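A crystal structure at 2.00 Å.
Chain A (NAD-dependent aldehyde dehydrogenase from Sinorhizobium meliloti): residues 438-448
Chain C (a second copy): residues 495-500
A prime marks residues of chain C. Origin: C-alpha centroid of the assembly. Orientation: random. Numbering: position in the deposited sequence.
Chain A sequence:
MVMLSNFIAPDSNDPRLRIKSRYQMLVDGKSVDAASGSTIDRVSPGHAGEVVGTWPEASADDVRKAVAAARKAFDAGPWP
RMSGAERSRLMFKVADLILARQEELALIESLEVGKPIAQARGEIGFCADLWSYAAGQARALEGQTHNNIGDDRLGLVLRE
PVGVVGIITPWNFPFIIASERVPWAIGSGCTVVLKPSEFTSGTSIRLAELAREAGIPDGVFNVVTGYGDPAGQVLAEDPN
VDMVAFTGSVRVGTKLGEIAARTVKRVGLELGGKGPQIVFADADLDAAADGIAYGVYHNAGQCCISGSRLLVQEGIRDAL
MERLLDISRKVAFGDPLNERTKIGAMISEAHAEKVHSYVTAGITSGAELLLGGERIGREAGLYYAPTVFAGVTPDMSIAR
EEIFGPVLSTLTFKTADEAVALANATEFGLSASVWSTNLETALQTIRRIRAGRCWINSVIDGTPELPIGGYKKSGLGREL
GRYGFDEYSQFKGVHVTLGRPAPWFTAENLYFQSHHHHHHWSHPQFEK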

ATOM      1  N   ASN A 438     -14.604   4.405 -27.863  1.00 10.84           N
ATOM      2  CA  ASN A 438     -15.299   5.448 -27.110  1.00 11.51           C
ATOM      3  C   ASN A 438     -14.930   5.382 -25.628  1.00 11.83           C
ATOM      4  O   ASN A 438     -15.151   4.348 -24.997  1.00 11.46           O
ATOM      5  CB  ASN A 438     -16.822   5.250 -27.261  1.00 11.63           C
ATOM      6  CG  ASN A 438     -17.653   6.403 -26.675  1.00 14.30           C
ATOM      7  OD1 ASN A 438     -18.303   7.161 -27.424  1.00 16.51           O
ATOM      8  ND2 ASN A 438     -17.677   6.521 -25.353  1.00 10.15           N
ATOM      9  N   LEU A 439     -14.416   6.478 -25.068  1.00 11.65           N
ATOM     10  CA  LEU A 439     -14.011   6.487 -23.656  1.00 11.84           C
ATOM     11  C   LEU A 439     -15.106   6.003 -22.692  1.00 12.06           C
ATOM     12  O   LEU A 439     -14.878   5.128 -21.860  1.00 12.20           O
ATOM     13  CB  LEU A 439     -13.557   7.881 -23.228  1.00 11.45           C
ATOM     14  CG  LEU A 439     -13.119   8.063 -21.762  1.00 12.22           C
ATOM     15  CD1 LEU A 439     -11.722   7.547 -21.542  1.00  8.79           C
ATOM     16  CD2 LEU A 439     -13.159   9.558 -21.433  1.00 13.00           C
ATOM     17  N   GLU A 440     -16.285   6.599 -22.787  1.00 12.29           N
ATOM     18  CA  GLU A 440     -17.375   6.295 -21.874  1.00 12.65           C
ATOM     19  C   GLU A 440     -17.836   4.860 -22.031  1.00 13.01           C
ATOM     20  O   GLU A 440     -17.982   4.140 -21.043  1.00 13.14           O
ATOM     21  CB  GLU A 440     -18.583   7.226 -22.113  1.00 13.38           C
ATOM     22  CG  GLU A 440     -19.692   7.037 -21.055  1.00 15.13           C
ATOM     23  CD  GLU A 440     -20.924   7.913 -21.293  1.00 20.30           C
ATOM     24  OE1 GLU A 440     -20.992   8.613 -22.330  1.00 20.11           O
ATOM     25  OE2 GLU A 440     -21.827   7.897 -20.434  1.00 19.60           O
ATOM     26  N   THR A 441     -18.093   4.430 -23.258  1.00 12.71           N
ATOM     27  CA  THR A 441     -18.664   3.091 -23.382  1.00 12.79           C
ATOM     28  C   THR A 441     -17.662   1.984 -23.060  1.00 11.98           C
ATOM     29  O   THR A 441     -18.050   1.021 -22.438  1.00 11.19           O
ATOM     30  CB  THR A 441     -19.492   2.817 -24.711  1.00 14.50           C
ATOM     31  OG1 THR A 441     -19.075   1.611 -25.372  1.00 17.26           O
ATOM     32  CG2 THR A 441     -19.576   3.985 -25.625  1.00  9.36           C
ATOM     33  N   ALA A 442     -16.383   2.149 -23.420  1.00 11.19           N
ATOM     34  CA  ALA A 442     -15.360   1.169 -23.020  1.00 11.66           C
ATOM     35  C   ALA A 442     -15.231   1.029 -21.503  1.00 11.35           C
ATOM     36  O   ALA A 442     -15.357  -0.085 -20.966  1.00 10.06           O
ATOM     37  CB  ALA A 442     -13.997   1.484 -23.646  1.00 11.54           C
ATOM     38  N   LEU A 443     -14.999   2.151 -20.814  1.00 11.66           N
ATOM     39  CA  LEU A 443     -14.814   2.114 -19.355  1.00 12.07           C
ATOM     40  C   LEU A 443     -16.089   1.837 -18.552  1.00 12.58           C
ATOM     41  O   LEU A 443     -16.036   1.080 -17.563  1.00 11.48           O
ATOM     42  CB  LEU A 443     -14.080   3.374 -18.841  1.00 11.44           C
ATOM     43  CG  LEU A 443     -12.597   3.394 -19.268  1.00 13.41           C
ATOM     44  CD1 LEU A 443     -11.972   4.741 -18.974  1.00 13.94           C
ATOM     45  CD2 LEU A 443     -11.795   2.274 -18.562  1.00 13.22           C
ATOM     46  N   GLN A 444     -17.228   2.438 -18.938  1.00 12.17           N
ATOM     47  CA  GLN A 444     -18.475   2.144 -18.216  1.00 12.12           C
ATOM     48  C   GLN A 444     -18.940   0.706 -18.433  1.00 12.13           C
ATOM     49  O   GLN A 444     -19.441   0.074 -17.507  1.00 12.08           O
ATOM     50  CB  GLN A 444     -19.601   3.134 -18.513  1.00 13.39           C
ATOM     51  CG  GLN A 444     -19.316   4.561 -18.049  1.00 14.92           C
ATOM     52  CD  GLN A 444     -19.465   4.805 -16.534  1.00 18.98           C
ATOM     53  OE1 GLN A 444     -20.014   5.845 -16.130  1.00 21.27           O
ATOM     54  NE2 GLN A 444     -18.958   3.879 -15.696  1.00 17.06           N
ATOM     55  N   THR A 445     -18.726   0.166 -19.629  1.00 11.73           N
ATOM     56  CA  THR A 445     -19.109  -1.220 -19.872  1.00 10.80           C
ATOM     57  C   THR A 445     -18.233  -2.151 -19.028  1.00 11.00           C
ATOM     58  O   THR A 445     -18.750  -3.035 -18.380  1.00 10.61           O
ATOM     59  CB  THR A 445     -19.112  -1.584 -21.378  1.00 10.99           C
ATOM     60  OG1 THR A 445     -19.978  -0.669 -22.087  1.00 10.81           O
ATOM     61  CG2 THR A 445     -19.654  -2.975 -21.592  1.00  9.99           C
ATOM     62  N   ILE A 446     -16.918  -1.922 -19.014  1.00 10.97           N
ATOM     63  CA  ILE A 446     -16.016  -2.781 -18.254  1.00 11.50           C
ATOM     64  C   ILE A 446     -16.239  -2.695 -16.723  1.00 10.81           C
ATOM     65  O   ILE A 446     -16.159  -3.706 -16.022  1.00 10.10           O
ATOM     66  CB  ILE A 446     -14.538  -2.614 -18.747  1.00 11.96           C
ATOM     67  CG1 ILE A 446     -13.829  -3.972 -18.830  1.00 14.40           C
ATOM     68  CG2 ILE A 446     -13.739  -1.662 -17.887  1.00 14.31           C
ATOM     69  CD1 ILE A 446     -14.448  -4.934 -19.837  1.00 10.50           C
ATOM     70  N   ARG A 447     -16.576  -1.507 -16.214  1.00 10.71           N
ATOM     71  CA  ARG A 447     -16.939  -1.333 -14.807  1.00 10.52           C
ATOM     72  C   ARG A 447     -18.233  -2.038 -14.419  1.00 10.76           C
ATOM     73  O   ARG A 447     -18.416  -2.385 -13.240  1.00 10.56           O
ATOM     74  CB  ARG A 447     -17.076   0.141 -14.441  1.00 10.67           C
ATOM     75  CG  ARG A 447     -15.758   0.868 -14.436  1.00 11.75           C
ATOM     76  CD  ARG A 447     -15.968   2.372 -14.300  1.00 14.16           C
ATOM     77  NE  ARG A 447     -15.964   2.812 -12.903  1.00 14.49           N
ATOM     78  CZ  ARG A 447     -16.576   3.915 -12.461  1.00 15.84           C
ATOM     79  NH1 ARG A 447     -17.290   4.675 -13.278  1.00 12.73           N
ATOM     80  NH2 ARG A 447     -16.502   4.248 -11.180  1.00 17.36           N
ATOM     81  N   ARG A 448     -19.125  -2.235 -15.384  1.00  9.98           N
ATOM     82  CA  ARG A 448     -20.424  -2.858 -15.096  1.00 11.32           C
ATOM     83  C   ARG A 448     -20.468  -4.374 -15.312  1.00 10.79           C
ATOM     84  O   ARG A 448     -21.413  -5.016 -14.887  1.00 11.62           O
ATOM     85  CB  ARG A 448     -21.535  -2.170 -15.902  1.00 11.11           C
ATOM     86  CG  ARG A 448     -21.864  -0.795 -15.324  1.00 12.33           C
ATOM     87  CD  ARG A 448     -22.528   0.150 -16.304  1.00 13.57           C
ATOM     88  NE  ARG A 448     -22.533   1.509 -15.732  1.00 15.40           N
ATOM     89  CZ  ARG A 448     -23.200   2.540 -16.266  1.00 19.32           C
ATOM     90  NH1 ARG A 448     -23.901   2.382 -17.399  1.00 16.35           N
ATOM     91  NH2 ARG A 448     -23.170   3.722 -15.677  1.00 16.58           N
TER
ATOM     92  N   HIS C 495      -8.867  13.234 -12.562  1.00  9.58           N
ATOM     93  CA  HIS C 495     -10.297  13.083 -12.349  1.00  9.78           C
ATOM     94  C   HIS C 495     -10.900  12.865 -13.744  1.00 10.10           C
ATOM     95  O   HIS C 495     -10.849  13.768 -14.596  1.00  9.60           O
ATOM     96  CB  HIS C 495     -10.894  14.321 -11.651  1.00 10.60           C
ATOM     97  CG  HIS C 495     -10.544  14.421 -10.185  1.00 12.45           C
ATOM     98  ND1 HIS C 495      -9.355  14.951  -9.734  1.00 12.43           N
ATOM     99  CD2 HIS C 495     -11.223  14.032  -9.077  1.00 13.55           C
ATOM    100  CE1 HIS C 495      -9.323  14.900  -8.415  1.00 13.05           C
ATOM    101  NE2 HIS C 495     -10.450  14.360  -7.991  1.00 13.11           N
ATOM    102  N   VAL C 496     -11.428  11.664 -13.982  1.00  9.02           N
ATOM    103  CA  VAL C 496     -11.929  11.309 -15.312  1.00 10.13           C
ATOM    104  C   VAL C 496     -13.440  11.308 -15.243  1.00 10.51           C
ATOM    105  O   VAL C 496     -14.020  10.515 -14.507  1.00 10.06           O
ATOM    106  CB  VAL C 496     -11.460   9.880 -15.756  1.00  9.85           C
ATOM    107  CG1 VAL C 496     -12.018   9.512 -17.147  1.00 11.20           C
ATOM    108  CG2 VAL C 496      -9.941   9.750 -15.704  1.00  9.64           C
ATOM    109  N   THR C 497     -14.072  12.227 -15.971  1.00 10.97           N
ATOM    110  CA  THR C 497     -15.501  12.180 -16.165  1.00 11.11           C
ATOM    111  C   THR C 497     -15.776  11.417 -17.431  1.00 12.41           C
ATOM    112  O   THR C 497     -15.240  11.728 -18.507  1.00 11.21           O
ATOM    113  CB  THR C 497     -16.135  13.582 -16.236  1.00 10.92           C
ATOM    114  OG1 THR C 497     -16.066  14.153 -14.930  1.00 10.39           O
ATOM    115  CG2 THR C 497     -17.623  13.511 -16.634  1.00 11.24           C
ATOM    116  N   LEU C 498     -16.608  10.403 -17.265  1.00 13.78           N
ATOM    117  CA  LEU C 498     -17.071   9.594 -18.348  1.00 16.77           C
ATOM    118  C   LEU C 498     -18.429  10.182 -18.691  1.00 18.12           C
ATOM    119  O   LEU C 498     -19.385  10.118 -17.879  1.00 20.21           O
ATOM    120  CB  LEU C 498     -17.192   8.134 -17.906  1.00 16.47           C
ATOM    121  CG  LEU C 498     -15.904   7.507 -17.372  1.00 17.12           C
ATOM    122  CD1 LEU C 498     -16.218   6.222 -16.671  1.00 20.49           C
ATOM    123  CD2 LEU C 498     -14.866   7.278 -18.472  1.00 19.95           C
ATOM    124  N   GLY C 499     -18.486  10.796 -19.858  1.00 17.88           N
ATOM    125  CA  GLY C 499     -19.684  11.469 -20.311  1.00 19.15           C
ATOM    126  C   GLY C 499     -19.424  12.950 -20.163  1.00 19.34           C
ATOM    127  O   GLY C 499     -18.400  13.452 -20.615  1.00 18.98           O
ATOM    128  N   ARG C 500     -20.334  13.634 -19.489  1.00 19.77           N
ATOM    129  CA  ARG C 500     -20.185  15.067 -19.302  1.00 20.96           C
ATOM    130  C   ARG C 500     -20.491  15.488 -17.870  1.00 20.01           C
ATOM    131  O   ARG C 500     -21.340  14.887 -17.208  1.00 18.80           O
ATOM    132  CB  ARG C 500     -21.028  15.851 -20.339  1.00 22.21           C
ATOM    133  CG  ARG C 500     -22.537  15.936 -20.083  1.00 27.03           C
ATOM    134  CD  ARG C 500     -23.244  16.840 -21.134  1.00 33.98           C
ATOM    135  NE  ARG C 500     -24.455  17.466 -20.581  1.00 40.22           N
ATOM    136  CZ  ARG C 500     -24.648  18.782 -20.396  1.00 42.38           C
ATOM    137  NH1 ARG C 500     -23.717  19.695 -20.736  1.00 41.23           N
ATOM    138  NH2 ARG C 500     -25.804  19.189 -19.865  1.00 41.89           N
TER

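Leu498′ is the centre of this contact. It lies just past the end of a strand whose last residues are 495-497 of chain C, and its CA-to-CB bond points toward the helix of chain A. Of all the residues in the two stretches it has the largest area covered, 129 Å² out of 313 Å² summed over both sides. The backbones come closest here as well, with the CA atoms of Glu440 and Leu498′ 4.8 Å apart.

The side chain of Leu498′ lies against one side of the helix. Its partners, Leu439, Glu440, Leu443, Gln444 and Arg447, follow the three- and four-residue spacing of a helix. Two of them are leucines. Leu439 CG lies 3.8 Å from Leu498′ CD2, and Leu443 CD1 lies 3.9 Å from the same methyl, Leu498′ CD2. Both leucines direct CA to CB toward chain C and are buried. Leu439 also reaches back along the strand. Its CD2 is 4.4 Å from Val496′ CG1, a looser apolar contact, and 4.2 Å from the backbone atom Thr497′ O. Val496′ and Leu498′ both point toward the helix, while Thr497′ between them points away. This is the usual alternation of an extended chain.

The other methyl of Leu498′ meets more polar groups. Gln444 CD is 3.5 Å from Leu498′ CD1, so the amide group packs against a methyl. Arg447 NH1 is 3.9 Å from Leu498′ CD1, and the methyl sits oblique to the guanidinium. Arg447 NE, NH1 and NH2 are hydrogen-bonded elsewhere in the structure, so the charged group does not depend on this contact for partners.

Glu440 forms the polar edge. Its extended side chain, with chi1 and chi2 both t, runs past the backbone of chain C. Glu440 CG is 4.1 Å from Leu498′ C and 4.2 Å from Leu498′ CB. Farther out, Glu440 OE1 is 3.7 Å from Gly499′ CA. An ideal CB on Gly499′ would lie 3.4 Å from Glu440 OE2. The phi/psi of Gly499′, 105/-128, would also jam a CB against the carbonyl O of Leu498′, which by itself calls for glycine. Beyond it, Arg500′ points away and makes no contact with the helix stretch.

No hydrogen bond joins the two stretches. The contact rests on packing, chiefly around one leucine.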